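Local coordinates for conserved protein (Methanosarcina mazei, PDB 2NR4) that is of unknown function but binds flavin mononucleotide in a barrel domain of the FMN-binding split-barrel type, at residues S64-N69 with K74-N79. Sequence-based numbering, arbitrary orientation.
With FMN (flavin mononucleotide), chain C.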
loop_
_atom_site.group_PDB
_atom_site.type_symbol
_atom_site.label_atom_id
_atom_site.label_comp_id
_atom_site.label_asym_id
_atom_site.label_seq_id
_atom_site.Cartn_x
_atom_site.Cartn_y
_atom_site.Cartn_z
ATOM N N SER A 64 -19.111 -12.725 13.340
ATOM C CA SER A 64 -19.051 -11.320 12.976
ATOM C C SER A 64 -20.312 -10.879 12.225
ATOM O O SER A 64 -21.102 -11.703 11.762
ATOM C CB SER A 64 -17.824 -11.067 12.114
ATOM O OG SER A 64 -17.992 -11.643 10.819
ATOM N N HIS A 65 -20.503 -9.576 12.080
ATOM C CA HIS A 65 -21.670 -9.146 11.339
ATOM C C HIS A 65 -21.567 -9.529 9.844
ATOM O O HIS A 65 -22.552 -9.934 9.219
ATOM C CB HIS A 65 -21.956 -7.665 11.586
ATOM C CG HIS A 65 -22.880 -7.428 12.751
ATOM N ND1 HIS A 65 -24.183 -7.898 12.777
ATOM C CD2 HIS A 65 -22.686 -6.788 13.930
ATOM C CE1 HIS A 65 -24.756 -7.535 13.912
ATOM N NE2 HIS A 65 -23.867 -6.872 14.635
ATOM N N THR A 66 -20.369 -9.405 9.277
ATOM C CA THR A 66 -20.140 -9.830 7.881
ATOM C C THR A 66 -20.489 -11.295 7.699
ATOM O O THR A 66 -21.144 -11.683 6.726
ATOM C CB THR A 66 -18.648 -9.617 7.511
ATOM O OG1 THR A 66 -18.316 -8.263 7.758
ATOM C CG2 THR A 66 -18.384 -9.950 6.065
ATOM N N TRP A 67 -20.021 -12.124 8.625
ATOM C CA TRP A 67 -20.354 -13.557 8.617
ATOM C C TRP A 67 -21.875 -13.806 8.630
ATOM O O TRP A 67 -22.407 -14.546 7.781
ATOM C CB TRP A 67 -19.660 -14.232 9.808
ATOM C CG TRP A 67 -20.102 -15.609 10.097
ATOM C CD1 TRP A 67 -19.679 -16.740 9.480
ATOM C CD2 TRP A 67 -21.039 -16.025 11.106
ATOM N NE1 TRP A 67 -20.302 -17.844 10.034
ATOM C CE2 TRP A 67 -21.135 -17.427 11.032
ATOM C CE3 TRP A 67 -21.819 -15.342 12.051
ATOM C CZ2 TRP A 67 -21.957 -18.174 11.894
ATOM C CZ3 TRP A 67 -22.643 -16.087 12.914
ATOM C CH2 TRP A 67 -22.704 -17.484 12.821
ATOM N N GLU A 68 -22.582 -13.145 9.547
ATOM C CA GLU A 68 -24.024 -13.316 9.682
ATOM C C GLU A 68 -24.735 -12.916 8.391
ATOM O O GLU A 68 -25.624 -13.618 7.947
ATOM C CB GLU A 68 -24.548 -12.515 10.894
ATOM C CG GLU A 68 -25.928 -12.974 11.399
ATOM C CD GLU A 68 -26.471 -12.099 12.530
ATOM O OE1 GLU A 68 -25.703 -11.275 13.092
ATOM O OE2 GLU A 68 -27.684 -12.231 12.831
ATOM N N ASN A 69 -24.292 -11.832 7.753
ATOM C CA ASN A 69 -24.937 -11.354 6.536
ATOM C C ASN A 69 -24.667 -12.281 5.339
ATOM O O ASN A 69 -25.550 -12.506 4.507
ATOM C CB ASN A 69 -24.523 -9.921 6.200
ATOM C CG ASN A 69 -25.068 -8.886 7.171
ATOM O OD1 ASN A 69 -26.054 -9.127 7.866
ATOM N ND2 ASN A 69 -24.439 -7.714 7.209
ATOM N N LYS A 74 -25.941 -14.348 1.305
ATOM C CA LYS A 74 -24.962 -14.869 0.298
ATOM C C LYS A 74 -24.515 -13.847 -0.750
ATOM O O LYS A 74 -24.374 -14.139 -1.972
ATOM C CB LYS A 74 -25.434 -16.178 -0.342
ATOM C CG LYS A 74 -25.613 -17.323 0.670
ATOM C CD LYS A 74 -27.061 -17.299 1.155
ATOM C CE LYS A 74 -27.490 -18.615 1.768
ATOM N NZ LYS A 74 -28.843 -18.431 2.394
ATOM N N CYS A 75 -24.259 -12.647 -0.263
ATOM C CA CYS A 75 -23.799 -11.549 -1.106
ATOM C C CYS A 75 -22.908 -10.638 -0.279
ATOM O O CYS A 75 -23.146 -10.420 0.934
ATOM C CB CYS A 75 -24.979 -10.741 -1.660
ATOM S SG CYS A 75 -24.634 -9.446 -2.884
ATOM N N LEU A 76 -21.872 -10.122 -0.940
ATOM C CA LEU A 76 -20.865 -9.248 -0.278
ATOM C C LEU A 76 -20.200 -8.436 -1.363
ATOM O O LEU A 76 -19.994 -8.949 -2.474
ATOM C CB LEU A 76 -19.877 -10.130 0.492
ATOM C CG LEU A 76 -18.504 -9.674 0.997
ATOM C CD1 LEU A 76 -18.025 -10.713 2.001
ATOM C CD2 LEU A 76 -17.457 -9.472 -0.141
ATOM N N ALA A 77 -19.855 -7.179 -1.083
ATOM C CA ALA A 77 -19.164 -6.362 -2.079
ATOM C C ALA A 77 -17.774 -5.970 -1.547
ATOM O O ALA A 77 -17.636 -5.636 -0.377
ATOM C CB ALA A 77 -19.954 -5.107 -2.364
ATOM N N SER A 78 -16.755 -6.067 -2.395
ATOM C CA SER A 78 -15.490 -5.445 -2.076
ATOM C C SER A 78 -15.570 -3.939 -2.287
ATOM O O SER A 78 -16.210 -3.454 -3.235
ATOM C CB SER A 78 -14.399 -6.024 -3.009
ATOM O OG SER A 78 -14.726 -5.824 -4.382
ATOM N N ASN A 79 -14.873 -3.188 -1.449
ATOM C CA ASN A 79 -14.659 -1.745 -1.609
ATOM C C ASN A 79 -13.180 -1.410 -1.404
ATOM O O ASN A 79 -12.650 -1.582 -0.288
ATOM C CB ASN A 79 -15.443 -0.949 -0.566
ATOM C CG ASN A 79 -16.953 -1.195 -0.689
ATOM O OD1 ASN A 79 -17.640 -0.485 -1.426
ATOM N ND2 ASN A 79 -17.448 -2.247 -0.035
HETATM N N1 FMN C . -11.991 -10.741 9.384
HETATM C C2 FMN C . -12.374 -11.850 8.661
HETATM O O2 FMN C . -13.283 -12.550 9.099
HETATM N N3 FMN C . -11.725 -12.181 7.490
HETATM C C4 FMN C . -10.693 -11.384 7.017
HETATM O O4 FMN C . -10.254 -11.535 5.883
HETATM C C4A FMN C . -10.309 -10.256 7.737
HETATM N N5 FMN C . -9.275 -9.449 7.289
HETATM C C5A FMN C . -8.903 -8.314 7.995
HETATM C C6 FMN C . -7.867 -7.501 7.517
HETATM C C7 FMN C . -7.488 -6.362 8.214
HETATM C C7M FMN C . -6.326 -5.558 7.702
HETATM C C8 FMN C . -8.148 -6.047 9.421
HETATM C C8M FMN C . -7.901 -4.765 10.124
HETATM C C9 FMN C . -9.181 -6.858 9.911
HETATM C C9A FMN C . -9.568 -7.996 9.180
HETATM N N10 FMN C . -10.597 -8.820 9.639
HETATM C C10 FMN C . -10.965 -9.942 8.926
HETATM C "C1'" FMN C . -11.208 -8.581 10.987
HETATM C "C2'" FMN C . -12.518 -7.826 10.795
HETATM O "O2'" FMN C . -12.295 -6.692 9.999
HETATM C "C3'" FMN C . -12.994 -7.353 12.149
HETATM O "O3'" FMN C . -13.243 -8.491 12.957
HETATM C "C4'" FMN C . -14.224 -6.457 12.023
HETATM O "O4'" FMN C . -14.384 -5.870 13.290
HETATM C "C5'" FMN C . -15.481 -7.244 11.629
HETATM O "O5'" FMN C . -16.640 -6.473 11.868
HETATM P P FMN C . -18.150 -6.908 11.457
HETATM O O1P FMN C . -18.720 -7.607 12.703
HETATM O O2P FMN C . -18.077 -7.937 10.305
HETATM O O3P FMN C . -18.934 -5.623 11.178
#
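Phosphate oxygen O2P of the FMN is gripped twice by T66: the backbone N reaches it at 2.9 Å and the hydroxyl OG1 at 2.6 Å. H65 N takes the neighbouring oxygen O1P at 2.7 Å, in a nearly straight bond (165°). This is a phosphate site at a helix N-terminus: helix 65-73 begins here, its first backbone N-H groups turn toward the anion, and its dipole probably helps to stabilise the negative charge. P46 O, F61 N, G48 N, R59 O and T91 O bind the cofactor as well. S64 is the N-cap, with OG accepting from W67 N at 3.0 Å, while its CB lies 3.6 Å from both O1P and O2P. Replacing S64 by alanine removes OG, and W67 N would probably lose its capping acceptor, with the first turn then less firmly set at the phosphate.

The helix then runs to K74, whose positive phi turns the chain into strand 75-79, a strand of the six-stranded antiparallel barrel of this FMN-binding domain. Helix and strand meet lightly, burying 108 Å² in all. T66 splits its two branches between cofactor and protein: with OG1 beside its own backbone N and turned to the phosphate, CG2 stands anti to that N (chi1 -55° for OG1) and faces the barrel. There L76 points at the helix from the strand, and A35 and T37 of strand 29-37 also pack against its side chain. At the far end of the segment N69 sends ND2 to T37 OG1, tying the helix to that same strand. Between helix and strand, the closest side-chain approach is methyl to methyl, T66 CG2 to L76 CD1 at 4.2 Å.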